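Local coordinates for protein member of s1p family of ribosomal proteins (Pyrococcus furiosus, PDB 5YH1) that is a manganese-binding DHH-domain protein, probably an exonuclease that acts on nucleic acids, of which this chain is the DHH-domain part, at residues 23-28 with 206-211; 105-110 with 145-150; 313-318 with 327-332; 363-368 with 376-381. All blocks are in the same frame, centred on the assembly; numbering follows the deposited sequence.

Contact 1 of 4, residues 23-28 with 206-211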
loop_
_atom_site.group_PDB
_atom_site.type_symbol
_atom_site.label_atom_id
_atom_site.label_comp_id
_atom_site.label_asym_id
_atom_site.label_seq_id
_atom_site.Cartn_x
_atom_site.Cartn_y
_atom_site.Cartn_z
ATOM N N SER A 23 30.492 11.530 -27.892
ATOM C CA SER A 23 31.722 11.040 -28.503
ATOM C C SER A 23 31.606 9.550 -28.767
ATOM O O SER A 23 30.890 8.835 -28.064
ATOM C CB SER A 23 32.909 11.253 -27.571
ATOM O OG SER A 23 32.976 12.592 -27.150
ATOM N N ASP A 24 32.331 9.078 -29.771
ATOM C CA ASP A 24 32.427 7.652 -30.016
ATOM C C ASP A 24 33.494 7.084 -29.088
ATOM O O ASP A 24 34.669 7.079 -29.429
ATOM C CB ASP A 24 32.767 7.375 -31.479
ATOM C CG ASP A 24 32.778 5.902 -31.797
ATOM O OD1 ASP A 24 32.778 5.076 -30.850
ATOM O OD2 ASP A 24 32.786 5.564 -32.994
ATOM N N VAL A 25 33.073 6.618 -27.912
ATOM C CA VAL A 25 33.992 6.063 -26.910
ATOM C C VAL A 25 34.159 4.543 -27.011
ATOM O O VAL A 25 34.749 3.923 -26.134
ATOM C CB VAL A 25 33.541 6.421 -25.474
ATOM C CG1 VAL A 25 33.609 7.921 -25.268
ATOM C CG2 VAL A 25 32.134 5.905 -25.187
ATOM N N GLY A 26 33.640 3.941 -28.069
ATOM C CA GLY A 26 33.736 2.501 -28.233
ATOM C C GLY A 26 32.994 1.756 -27.134
ATOM O O GLY A 26 31.987 2.251 -26.609
ATOM N N PHE A 27 33.499 0.561 -26.804
ATOM C CA PHE A 27 32.903 -0.316 -25.801
ATOM C C PHE A 27 33.961 -0.912 -24.875
ATOM O O PHE A 27 35.149 -0.875 -25.178
ATOM C CB PHE A 27 32.139 -1.433 -26.487
ATOM C CG PHE A 27 31.044 -0.946 -27.380
ATOM C CD1 PHE A 27 29.950 -0.282 -26.850
ATOM C CD2 PHE A 27 31.108 -1.147 -28.751
ATOM C CE1 PHE A 27 28.926 0.168 -27.669
ATOM C CE2 PHE A 27 30.099 -0.698 -29.574
ATOM C CZ PHE A 27 29.000 -0.038 -29.035
ATOM N N LEU A 28 33.519 -1.463 -23.746
ATOM C CA LEU A 28 34.427 -2.036 -22.745
ATOM C C LEU A 28 34.931 -3.423 -23.125
ATOM O O LEU A 28 35.906 -3.903 -22.557
ATOM C CB LEU A 28 33.735 -2.118 -21.386
ATOM C CG LEU A 28 33.452 -0.786 -20.708
ATOM C CD1 LEU A 28 32.484 -0.986 -19.545
ATOM C CD2 LEU A 28 34.745 -0.149 -20.227
ATOM N N VAL A 206 25.688 2.531 -22.661
ATOM C CA VAL A 206 24.975 3.793 -22.901
ATOM C C VAL A 206 25.472 4.863 -21.942
ATOM O O VAL A 206 25.738 6.005 -22.357
ATOM C CB VAL A 206 23.442 3.668 -22.800
ATOM C CG1 VAL A 206 22.791 5.045 -22.887
ATOM C CG2 VAL A 206 22.898 2.778 -23.904
ATOM N N ALA A 207 25.621 4.501 -20.670
ATOM C CA ALA A 207 26.086 5.457 -19.663
ATOM C C ALA A 207 27.451 6.058 -20.009
ATOM O O ALA A 207 27.695 7.235 -19.759
ATOM C CB ALA A 207 26.136 4.811 -18.287
ATOM N N ARG A 208 28.339 5.244 -20.571
ATOM C CA ARG A 208 29.662 5.718 -20.988
ATOM C C ARG A 208 29.553 6.759 -22.111
ATOM O O ARG A 208 30.308 7.732 -22.126
ATOM C CB ARG A 208 30.554 4.544 -21.422
ATOM C CG ARG A 208 30.964 3.622 -20.279
ATOM C CD ARG A 208 31.741 2.399 -20.756
ATOM N NE ARG A 208 32.890 2.803 -21.569
ATOM C CZ ARG A 208 32.933 2.801 -22.903
ATOM N NH1 ARG A 208 31.920 2.363 -23.640
ATOM N NH2 ARG A 208 34.021 3.237 -23.510
ATOM N N TYR A 209 28.616 6.566 -23.037
ATOM C CA TYR A 209 28.356 7.570 -24.067
ATOM C C TYR A 209 27.707 8.836 -23.502
ATOM O O TYR A 209 27.989 9.939 -23.966
ATOM C CB TYR A 209 27.505 6.995 -25.195
ATOM C CG TYR A 209 28.279 6.079 -26.114
ATOM C CD1 TYR A 209 28.543 4.767 -25.750
ATOM C CD2 TYR A 209 28.756 6.521 -27.345
ATOM C CE1 TYR A 209 29.239 3.912 -26.580
ATOM C CE2 TYR A 209 29.458 5.669 -28.183
ATOM C CZ TYR A 209 29.705 4.365 -27.787
ATOM O OH TYR A 209 30.406 3.499 -28.596
ATOM N N ILE A 210 26.846 8.684 -22.496
ATOM C CA ILE A 210 26.239 9.843 -21.855
ATOM C C ILE A 210 27.308 10.673 -21.167
ATOM O O ILE A 210 27.325 11.892 -21.311
ATOM C CB ILE A 210 25.148 9.439 -20.831
ATOM C CG1 ILE A 210 23.931 8.876 -21.562
ATOM C CG2 ILE A 210 24.731 10.632 -19.981
ATOM C CD1 ILE A 210 23.016 8.054 -20.686
ATOM N N ASN A 211 28.186 10.013 -20.414
ATOM C CA ASN A 211 29.187 10.709 -19.614
ATOM C C ASN A 211 30.478 9.888 -19.484
ATOM O O ASN A 211 30.652 9.142 -18.520
ATOM C CB ASN A 211 28.614 11.044 -18.230
ATOM C CG ASN A 211 29.528 11.934 -17.417
ATOM O OD1 ASN A 211 30.619 12.288 -17.856
ATOM N ND2 ASN A 211 29.090 12.299 -16.227
HETATM O O HOH W 1 30.045 11.650 -25.012
#
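Arg-208 and Tyr-209 reach the loop 23-28, which links helices 2-20 and 32-53, from the end of helix 199-210, both with CG anti to the carbonyl carbon (chi1 -69° and -75°), and a bend at chi3 (54°) folds the arginine NE back. Its guanidinium then reads two successive carbonyls of the loop with one edge. NH2 donates to Val-25 O at 2.8 Å, and NH1 makes an almost straight bond to Gly-26 O at 3.0 Å; both oxygens lie in the guanidinium plane, although the nitrogens sit well above the two carbonyl planes. Leu-28 packs at a slant on the arginine stem, CG 3.6 Å from Arg-208 CD. The neighbouring tyrosine offers a ring face: Val-25 CG2 stands over its centre, 3.7 Å from the centroid of Tyr-209, a CH-pi contact. Tyr-209 OH adds a weak bond to Gly-26 O (2.8 Å), so that one carbonyl takes two side chains, and the same hydroxyl lies over a face of the Phe-27 ring, toward its rim. Asp-24 shapes the turn from within, OD1 accepting from Gly-26 N at 3.1 Å as an Asx turn, and also pairs with Lys-38. An alanine at Arg-208 would probably leave the carbonyls of Val-25 and Gly-26 without their charged donor and let the loop shift. The positive charge is probably balanced by salt bridges to Glu-205 of its own helix and Glu-215 of helix 215-218, while its N-H groups satisfy two loop carbonyls.

Contact 2 of 4, residues 105-110 with 145-150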
loop_
_atom_site.group_PDB
_atom_site.type_symbol
_atom_site.label_atom_id
_atom_site.label_comp_id
_atom_site.label_asym_id
_atom_site.label_seq_id
_atom_site.Cartn_x
_atom_site.Cartn_y
_atom_site.Cartn_z
ATOM N N PRO A 105 7.274 -7.338 -14.894
ATOM C CA PRO A 105 8.163 -7.434 -16.060
ATOM C C PRO A 105 7.674 -6.623 -17.278
ATOM O O PRO A 105 8.057 -6.899 -18.418
ATOM C CB PRO A 105 8.158 -8.938 -16.364
ATOM C CG PRO A 105 6.780 -9.373 -15.962
ATOM C CD PRO A 105 6.357 -8.494 -14.813
ATOM N N PHE A 106 6.826 -5.632 -17.035
ATOM C CA PHE A 106 6.420 -4.708 -18.078
ATOM C C PHE A 106 6.011 -3.390 -17.433
ATOM O O PHE A 106 5.887 -3.296 -16.209
ATOM C CB PHE A 106 5.293 -5.309 -18.932
ATOM C CG PHE A 106 3.997 -5.515 -18.194
ATOM C CD1 PHE A 106 3.801 -6.636 -17.399
ATOM C CD2 PHE A 106 2.950 -4.607 -18.331
ATOM C CE1 PHE A 106 2.597 -6.831 -16.734
ATOM C CE2 PHE A 106 1.745 -4.804 -17.671
ATOM C CZ PHE A 106 1.574 -5.913 -16.868
ATOM N N TYR A 107 5.842 -2.368 -18.260
ATOM C CA TYR A 107 5.471 -1.042 -17.794
ATOM C C TYR A 107 3.968 -1.053 -17.463
ATOM O O TYR A 107 3.128 -0.796 -18.318
ATOM C CB TYR A 107 5.839 -0.014 -18.870
ATOM C CG TYR A 107 5.939 1.442 -18.448
ATOM C CD1 TYR A 107 5.750 1.853 -17.128
ATOM C CD2 TYR A 107 6.254 2.414 -19.389
ATOM C CE1 TYR A 107 5.852 3.193 -16.775
ATOM C CE2 TYR A 107 6.367 3.748 -19.040
ATOM C CZ TYR A 107 6.168 4.133 -17.732
ATOM O OH TYR A 107 6.288 5.469 -17.401
ATOM N N GLU A 108 3.658 -1.407 -16.221
ATOM C CA GLU A 108 2.283 -1.528 -15.717
ATOM C C GLU A 108 1.525 -0.229 -15.780
ATOM O O GLU A 108 2.120 0.827 -15.600
ATOM C CB GLU A 108 2.303 -1.887 -14.238
ATOM C CG GLU A 108 2.339 -3.345 -13.927
ATOM C CD GLU A 108 2.240 -3.570 -12.437
ATOM O OE1 GLU A 108 1.281 -4.230 -12.008
ATOM O OE2 GLU A 108 3.100 -3.061 -11.700
ATOM N N LEU A 109 0.204 -0.308 -15.925
ATOM C CA LEU A 109 -0.618 0.909 -15.972
ATOM C C LEU A 109 -0.538 1.701 -14.675
ATOM O O LEU A 109 -0.517 2.929 -14.705
ATOM C CB LEU A 109 -2.076 0.607 -16.327
ATOM C CG LEU A 109 -2.329 0.136 -17.764
ATOM C CD1 LEU A 109 -3.818 0.063 -18.053
ATOM C CD2 LEU A 109 -1.647 1.043 -18.775
ATOM N N GLU A 110 -0.457 1.009 -13.540
ATOM C CA GLU A 110 -0.326 1.703 -12.265
ATOM C C GLU A 110 0.950 2.550 -12.234
ATOM O O GLU A 110 0.939 3.661 -11.707
ATOM C CB GLU A 110 -0.360 0.718 -11.088
ATOM C CG GLU A 110 -0.287 1.412 -9.733
ATOM C CD GLU A 110 -0.631 0.509 -8.550
ATOM O OE1 GLU A 110 -0.966 -0.678 -8.752
ATOM O OE2 GLU A 110 -0.575 1.000 -7.401
ATOM N N ILE A 145 3.005 -1.557 -24.759
ATOM C CA ILE A 145 2.350 -0.600 -25.668
ATOM C C ILE A 145 1.221 0.234 -25.016
ATOM O O ILE A 145 1.136 1.454 -25.229
ATOM C CB ILE A 145 1.877 -1.319 -26.951
ATOM C CG1 ILE A 145 3.111 -1.664 -27.801
ATOM C CG2 ILE A 145 0.907 -0.450 -27.747
ATOM C CD1 ILE A 145 2.833 -2.484 -29.044
ATOM N N PRO A 146 0.360 -0.401 -24.210
ATOM C CA PRO A 146 -0.675 0.396 -23.526
ATOM C C PRO A 146 -0.124 1.592 -22.755
ATOM O O PRO A 146 -0.694 2.675 -22.812
ATOM C CB PRO A 146 -1.320 -0.617 -22.585
ATOM C CG PRO A 146 -1.163 -1.926 -23.300
ATOM C CD PRO A 146 0.154 -1.850 -24.023
ATOM N N ALA A 147 0.995 1.404 -22.059
ATOM C CA ALA A 147 1.652 2.508 -21.358
ATOM C C ALA A 147 2.123 3.581 -22.324
ATOM O O ALA A 147 2.006 4.778 -22.049
ATOM C CB ALA A 147 2.830 1.989 -20.539
ATOM N N TYR A 148 2.661 3.155 -23.461
ATOM C CA TYR A 148 3.200 4.094 -24.441
ATOM C C TYR A 148 2.087 4.871 -25.156
ATOM O O TYR A 148 2.253 6.045 -25.451
ATOM C CB TYR A 148 4.111 3.385 -25.451
ATOM C CG TYR A 148 5.314 2.670 -24.848
ATOM C CD1 TYR A 148 5.943 3.138 -23.694
ATOM C CD2 TYR A 148 5.829 1.531 -25.449
ATOM C CE1 TYR A 148 7.038 2.486 -23.165
ATOM C CE2 TYR A 148 6.923 0.869 -24.923
ATOM C CZ TYR A 148 7.524 1.351 -23.784
ATOM O OH TYR A 148 8.610 0.691 -23.272
ATOM N N LYS A 149 0.953 4.230 -25.414
ATOM C CA LYS A 149 -0.204 4.951 -25.969
ATOM C C LYS A 149 -0.616 6.107 -25.065
ATOM O O LYS A 149 -0.932 7.189 -25.547
ATOM C CB LYS A 149 -1.379 4.011 -26.180
ATOM C CG LYS A 149 -1.165 3.091 -27.364
ATOM C CD LYS A 149 -2.316 2.127 -27.526
ATOM C CE LYS A 149 -2.183 1.376 -28.833
ATOM N NZ LYS A 149 -3.413 0.595 -29.122
ATOM N N ARG A 150 -0.562 5.889 -23.751
ATOM C CA ARG A 150 -0.889 6.932 -22.800
ATOM C C ARG A 150 0.161 8.029 -22.766
ATOM O O ARG A 150 -0.190 9.216 -22.789
ATOM C CB ARG A 150 -1.126 6.339 -21.416
ATOM C CG ARG A 150 -2.440 5.579 -21.346
ATOM C CD ARG A 150 -2.445 4.624 -20.180
ATOM N NE ARG A 150 -3.700 3.891 -20.042
ATOM C CZ ARG A 150 -4.057 2.848 -20.782
ATOM N NH1 ARG A 150 -3.276 2.400 -21.768
ATOM N NH2 ARG A 150 -5.219 2.250 -20.538
HETATM O O HOH W 2 1.523 -1.397 -20.558
#
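The methyl of Ala-147 is the small bump at the middle of this contact, set against the angle made by the Tyr-107 carbonyl and the CD2 side of its ring: Tyr-107 CD2 lies 3.6 Å from Ala-147 CB, and the carbonyl oxygen is equally close to it. Tyr-107 has CG anti to its backbone N (chi1 -162°), and its ring turns an edge to Tyr-148: CD2 meets Tyr-148 CE1 at 3.9 Å, with CE1 near the plane of the Tyr-107 ring. An alanine at this point is consistent with the close approach, the CA atoms of Leu-109 and Ala-147 being 6.1 Å apart. On the other flank the forked end of Leu-109 lies on the guanidinium of Arg-150, the two side chains crossing at about a right angle. Leu-109 CD2 stands over the guanidinium face, toward its rim and 3.6 Å from Arg-150 CZ, while CD1 approaches NH2. That flat group is steadied by its own helix, NH1 donating to Pro-146 O at 2.8 Å. Water 2 bridges Tyr-107 O and Ala-147 N. An alanine at Arg-150 would probably open a gap beside the leucine methyls and leave Glu-263 and Glu-299 of the second subunit without their charged partner. The contact joins the start of helix 109-126 to helix 145-152 beside the parallel sheet: Tyr-107 packs on strand 132-136, Tyr-148 reaches strand 158-161 as well, and the arginine side meets the second subunit.

Contact 3 of 4, residues 313-318 with 327-332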
loop_
_atom_site.group_PDB
_atom_site.type_symbol
_atom_site.label_atom_id
_atom_site.label_comp_id
_atom_site.label_asym_id
_atom_site.label_seq_id
_atom_site.Cartn_x
_atom_site.Cartn_y
_atom_site.Cartn_z
ATOM N N PRO A 313 11.109 -31.951 0.748
ATOM C CA PRO A 313 10.351 -33.198 0.922
ATOM C C PRO A 313 8.988 -33.227 0.230
ATOM O O PRO A 313 8.426 -34.300 0.043
ATOM C CB PRO A 313 10.165 -33.281 2.442
ATOM C CG PRO A 313 11.327 -32.559 2.989
ATOM C CD PRO A 313 11.535 -31.401 2.045
ATOM N N HIS A 314 8.457 -32.067 -0.141
ATOM C CA HIS A 314 7.169 -32.002 -0.830
ATOM C C HIS A 314 7.293 -31.896 -2.341
ATOM O O HIS A 314 6.294 -31.867 -3.037
ATOM C CB HIS A 314 6.373 -30.823 -0.272
ATOM C CG HIS A 314 6.167 -30.923 1.201
ATOM N ND1 HIS A 314 6.816 -30.106 2.099
ATOM C CD2 HIS A 314 5.444 -31.798 1.939
ATOM C CE1 HIS A 314 6.473 -30.453 3.325
ATOM N NE2 HIS A 314 5.639 -31.475 3.257
ATOM N N VAL A 315 8.512 -31.857 -2.859
ATOM C CA VAL A 315 8.703 -31.809 -4.308
ATOM C C VAL A 315 8.602 -33.230 -4.854
ATOM O O VAL A 315 9.338 -34.091 -4.421
ATOM C CB VAL A 315 10.072 -31.202 -4.678
ATOM C CG1 VAL A 315 10.258 -31.149 -6.190
ATOM C CG2 VAL A 315 10.212 -29.814 -4.076
ATOM N N LYS A 316 7.669 -33.471 -5.768
ATOM C CA LYS A 316 7.613 -34.725 -6.517
ATOM C C LYS A 316 8.534 -34.611 -7.725
ATOM O O LYS A 316 8.428 -33.656 -8.490
ATOM C CB LYS A 316 6.207 -35.007 -7.035
ATOM C CG LYS A 316 5.201 -35.424 -5.981
ATOM C CD LYS A 316 4.098 -36.275 -6.611
ATOM C CE LYS A 316 3.042 -36.711 -5.600
ATOM N NZ LYS A 316 2.093 -37.710 -6.184
ATOM N N SER A 317 9.422 -35.591 -7.889
ATOM C CA SER A 317 10.355 -35.649 -9.021
ATOM C C SER A 317 10.231 -37.005 -9.696
ATOM O O SER A 317 10.490 -38.027 -9.071
ATOM C CB SER A 317 11.795 -35.442 -8.544
ATOM O OG SER A 317 12.694 -35.337 -9.638
ATOM N N VAL A 318 9.818 -37.014 -10.963
ATOM C CA VAL A 318 9.720 -38.255 -11.722
ATOM C C VAL A 318 10.485 -38.142 -13.031
ATOM O O VAL A 318 10.485 -37.093 -13.684
ATOM C CB VAL A 318 8.249 -38.666 -11.999
ATOM C CG1 VAL A 318 7.515 -38.876 -10.690
ATOM C CG2 VAL A 318 7.514 -37.625 -12.839
ATOM N N ASN A 327 9.746 -32.053 -12.158
ATOM C CA ASN A 327 9.551 -31.764 -10.741
ATOM C C ASN A 327 8.321 -30.879 -10.544
ATOM O O ASN A 327 8.145 -29.894 -11.256
ATOM C CB ASN A 327 10.755 -31.022 -10.156
ATOM C CG ASN A 327 12.082 -31.690 -10.472
ATOM O OD1 ASN A 327 12.219 -32.904 -10.379
ATOM N ND2 ASN A 327 13.072 -30.887 -10.823
ATOM N N THR A 328 7.488 -31.211 -9.559
ATOM C CA THR A 328 6.317 -30.390 -9.246
ATOM C C THR A 328 6.276 -30.078 -7.758
ATOM O O THR A 328 6.641 -30.912 -6.926
ATOM C CB THR A 328 5.007 -31.083 -9.640
ATOM O OG1 THR A 328 4.913 -32.328 -8.946
ATOM C CG2 THR A 328 4.962 -31.335 -11.135
ATOM N N ILE A 329 5.850 -28.861 -7.442
ATOM C CA ILE A 329 5.736 -28.413 -6.062
ATOM C C ILE A 329 4.589 -27.418 -5.933
ATOM O O ILE A 329 4.495 -26.444 -6.682
ATOM C CB ILE A 329 7.065 -27.808 -5.543
ATOM C CG1 ILE A 329 6.912 -27.231 -4.133
ATOM C CG2 ILE A 329 7.597 -26.734 -6.478
ATOM C CD1 ILE A 329 6.629 -28.275 -3.078
ATOM N N ASP A 330 3.712 -27.699 -4.980
ATOM C CA ASP A 330 2.599 -26.817 -4.642
ATOM C C ASP A 330 3.105 -25.771 -3.657
ATOM O O ASP A 330 3.197 -26.035 -2.450
ATOM C CB ASP A 330 1.471 -27.640 -4.024
ATOM C CG ASP A 330 0.218 -26.816 -3.741
ATOM O OD1 ASP A 330 0.335 -25.590 -3.480
ATOM O OD2 ASP A 330 -0.878 -27.417 -3.772
ATOM N N VAL A 331 3.441 -24.594 -4.173
ATOM C CA VAL A 331 3.977 -23.528 -3.342
ATOM C C VAL A 331 2.910 -22.709 -2.598
ATOM O O VAL A 331 3.258 -21.803 -1.867
ATOM C CB VAL A 331 4.932 -22.588 -4.113
ATOM C CG1 VAL A 331 6.114 -23.377 -4.659
ATOM C CG2 VAL A 331 4.217 -21.847 -5.237
ATOM N N GLU A 332 1.631 -23.021 -2.774
ATOM C CA GLU A 332 0.606 -22.479 -1.884
ATOM C C GLU A 332 0.543 -23.319 -0.601
ATOM O O GLU A 332 0.551 -22.769 0.485
ATOM C CB GLU A 332 -0.766 -22.448 -2.564
ATOM C CG GLU A 332 -1.809 -21.542 -1.897
ATOM C CD GLU A 332 -1.512 -20.030 -1.987
ATOM O OE1 GLU A 332 -2.217 -19.265 -1.294
ATOM O OE2 GLU A 332 -0.601 -19.587 -2.735
HETATM O O HOH W 3 3.645 -30.456 -3.848
#
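A beta hairpin at the border of the six-stranded mixed sheet pairs strand 316-319, outermost within the chain, with strand 325-330, and Lys-316 and Thr-328 form its antiparallel hydrogen-bonded pair here. Lys-316 N donates to Thr-328 O at 3.0 Å, and Thr-328 N returns a bond to Lys-316 O at 2.8 Å. The short strands run at 165° to each other. On the face shared by these two residues, Thr-328 OG1 lies 3.5 Å from Lys-316 CB, while the lysine chain extends away. Next to this pair, on the side of Pro-313, packing contributes: the side chains of Val-315 and Ile-329 cross, Val-315 CG2 lying 4.0 Å from Ile-329 CB, and Ile-329 CD1 reaches the His-314 carbonyl. Water 3 continues the link, accepting from Asp-330 N and donating to His-314 O. Helix 343-358 brings Phe-354 against Val-315, Ser-317 and Asn-327, and Asn-327 ND2 is bonded to Thr-366 of the next strand. The non-hydrogen-bonded pair, Ser-317 with Asn-327, carries its own side-chain bridge. With OG anti to the backbone N (chi1 -173°), the serine hydroxyl, which also meets Arg-325, donates to Asn-327 OD1 at 2.6 Å, nearly in line with the amide C=O.

Contact 4 of 4, residues 363-368 with 376-381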
loop_
_atom_site.group_PDB
_atom_site.type_symbol
_atom_site.label_atom_id
_atom_site.label_comp_id
_atom_site.label_asym_id
_atom_site.label_seq_id
_atom_site.Cartn_x
_atom_site.Cartn_y
_atom_site.Cartn_z
ATOM N N PRO A 363 18.033 -33.099 -18.720
ATOM C CA PRO A 363 16.739 -32.458 -19.007
ATOM C C PRO A 363 15.871 -32.337 -17.754
ATOM O O PRO A 363 15.279 -33.330 -17.307
ATOM C CB PRO A 363 16.098 -33.405 -20.026
ATOM C CG PRO A 363 16.679 -34.743 -19.692
ATOM C CD PRO A 363 18.084 -34.480 -19.232
ATOM N N ILE A 364 15.822 -31.132 -17.186
ATOM C CA ILE A 364 15.077 -30.896 -15.938
ATOM C C ILE A 364 14.027 -29.817 -16.133
ATOM O O ILE A 364 14.336 -28.720 -16.598
ATOM C CB ILE A 364 15.990 -30.454 -14.774
ATOM C CG1 ILE A 364 17.111 -31.477 -14.542
ATOM C CG2 ILE A 364 15.170 -30.295 -13.498
ATOM C CD1 ILE A 364 18.177 -31.005 -13.574
ATOM N N LEU A 365 12.797 -30.146 -15.757
ATOM C CA LEU A 365 11.671 -29.218 -15.816
ATOM C C LEU A 365 11.028 -29.110 -14.449
ATOM O O LEU A 365 10.511 -30.091 -13.925
ATOM C CB LEU A 365 10.637 -29.695 -16.834
ATOM C CG LEU A 365 9.535 -28.690 -17.182
ATOM C CD1 LEU A 365 10.085 -27.457 -17.881
ATOM C CD2 LEU A 365 8.512 -29.366 -18.079
ATOM N N THR A 366 11.068 -27.910 -13.881
ATOM C CA THR A 366 10.518 -27.656 -12.559
ATOM C C THR A 366 9.271 -26.797 -12.680
ATOM O O THR A 366 9.307 -25.703 -13.237
ATOM C CB THR A 366 11.552 -26.977 -11.645
ATOM O OG1 THR A 366 12.655 -27.872 -11.424
ATOM C CG2 THR A 366 10.935 -26.617 -10.289
ATOM N N LEU A 367 8.164 -27.318 -12.171
ATOM C CA LEU A 367 6.880 -26.623 -12.212
ATOM C C LEU A 367 6.425 -26.325 -10.786
ATOM O O LEU A 367 6.103 -27.237 -10.033
ATOM C CB LEU A 367 5.858 -27.509 -12.905
ATOM C CG LEU A 367 4.411 -27.019 -12.887
ATOM C CD1 LEU A 367 4.230 -25.903 -13.893
ATOM C CD2 LEU A 367 3.484 -28.183 -13.200
ATOM N N ALA A 368 6.401 -25.049 -10.421
ATOM C CA ALA A 368 5.945 -24.625 -9.096
ATOM C C ALA A 368 4.617 -23.910 -9.228
ATOM O O ALA A 368 4.545 -22.887 -9.894
ATOM C CB ALA A 368 6.966 -23.700 -8.461
ATOM N N VAL A 376 7.530 -21.933 -14.284
ATOM C CA VAL A 376 8.147 -23.023 -15.027
ATOM C C VAL A 376 9.616 -22.709 -15.256
ATOM O O VAL A 376 9.956 -21.615 -15.693
ATOM C CB VAL A 376 7.476 -23.227 -16.396
ATOM C CG1 VAL A 376 8.138 -24.379 -17.153
ATOM C CG2 VAL A 376 5.985 -23.491 -16.228
ATOM N N ARG A 377 10.481 -23.667 -14.946
ATOM C CA ARG A 377 11.913 -23.537 -15.220
ATOM C C ARG A 377 12.435 -24.787 -15.896
ATOM O O ARG A 377 12.176 -25.897 -15.447
ATOM C CB ARG A 377 12.672 -23.249 -13.935
ATOM C CG ARG A 377 12.503 -21.809 -13.505
ATOM C CD ARG A 377 12.900 -21.585 -12.069
ATOM N NE ARG A 377 13.569 -20.296 -11.922
ATOM C CZ ARG A 377 12.996 -19.157 -11.543
ATOM N NH1 ARG A 377 11.705 -19.096 -11.260
ATOM N NH2 ARG A 377 13.731 -18.059 -11.438
ATOM N N ALA A 378 13.145 -24.583 -17.001
ATOM C CA ALA A 378 13.697 -25.648 -17.826
ATOM C C ALA A 378 15.213 -25.509 -17.871
ATOM O O ALA A 378 15.725 -24.444 -18.181
ATOM C CB ALA A 378 13.132 -25.552 -19.230
ATOM N N SER A 379 15.933 -26.575 -17.541
ATOM C CA SER A 379 17.392 -26.584 -17.706
ATOM C C SER A 379 17.783 -26.565 -19.187
ATOM O O SER A 379 16.965 -26.860 -20.068
ATOM C CB SER A 379 17.986 -27.829 -17.061
ATOM O OG SER A 379 17.544 -28.979 -17.751
ATOM N N ASP A 380 19.042 -26.226 -19.452
ATOM C CA ASP A 380 19.586 -26.233 -20.819
ATOM C C ASP A 380 19.352 -27.562 -21.510
ATOM O O ASP A 380 19.066 -27.594 -22.697
ATOM C CB ASP A 380 21.075 -25.919 -20.803
ATOM C CG ASP A 380 21.355 -24.496 -20.397
ATOM O OD1 ASP A 380 20.434 -23.655 -20.484
ATOM O OD2 ASP A 380 22.492 -24.213 -19.987
ATOM N N GLY A 381 19.440 -28.647 -20.750
ATOM C CA GLY A 381 19.137 -29.986 -21.251
ATOM C C GLY A 381 17.785 -30.151 -21.928
ATOM O O GLY A 381 17.622 -31.033 -22.778
#
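Thr-366 faces Arg-377 as the hydrogen-bonded pair of an antiparallel hairpin in the six-stranded mixed sheet, and Ile-364 lies across from Ser-379, strand 364-368 running at 170° to strand 376-378. Thr-366 N donates to Arg-377 O at 2.8 Å and Arg-377 N to Thr-366 O at 2.9 Å. The non-hydrogen-bonded pairs Leu-365 with Ala-378 and Leu-367 with Val-376 flank it, with their side chains on one face. There Leu-365 CD1 sits between two neighbours of the other strand, 3.7 Å from Val-376 CG1 and 3.8 Å from Ala-378 CB. Val-376 spreads its second branch to Leu-367, CG2 meeting CD1 at 3.8 Å. Helix 423-435 lies on this side, Phe-430 packing on Leu-365 and Val-376. The opposite face carries Thr-366 and Arg-377 toward helix 343-358, where His-351 bonds to Thr-366 OG1. Past the regular pairing, Ser-379 OG, set between backbone N and carbonyl carbon (chi1 65°), accepts from Ile-364 N at 2.8 Å, while Ser-379 N donates to Ile-364 O at 2.8 Å. The same hydroxyl is bonded to Ser-362 O. A serine oxygen therefore stands in for a backbone carbonyl, keeping the ladder of polar bonds going as the strand ends, while the side chains meeting on the leucine-valine face are apolar.

How the contacts relate
Contacts 2 and 4 are buried, whereas contacts 1 and 3 are only partly so. Contacts 3 and 4 hold adjacent hairpins of one mixed sheet: strands 325-330 and 364-369 are neighbours, Asn-327 probably hydrogen-bonding through its backbone to Leu-365 and Leu-367, and Ile-329 packing on Ala-368. Both rely on strand ladders, one supplemented by a serine-asparagine bridge, the other extended by a serine hydroxyl. Contacts 1 and 2, centres 29 Å apart, instead bring loop-and-helix segments together, and each employs an arginine: in contact 1 it bonds carbonyls of a loop, in contact 2 it receives leucine methyls and reaches another subunit. Contact 1 lies across the chain's centre from contacts 3 and 4.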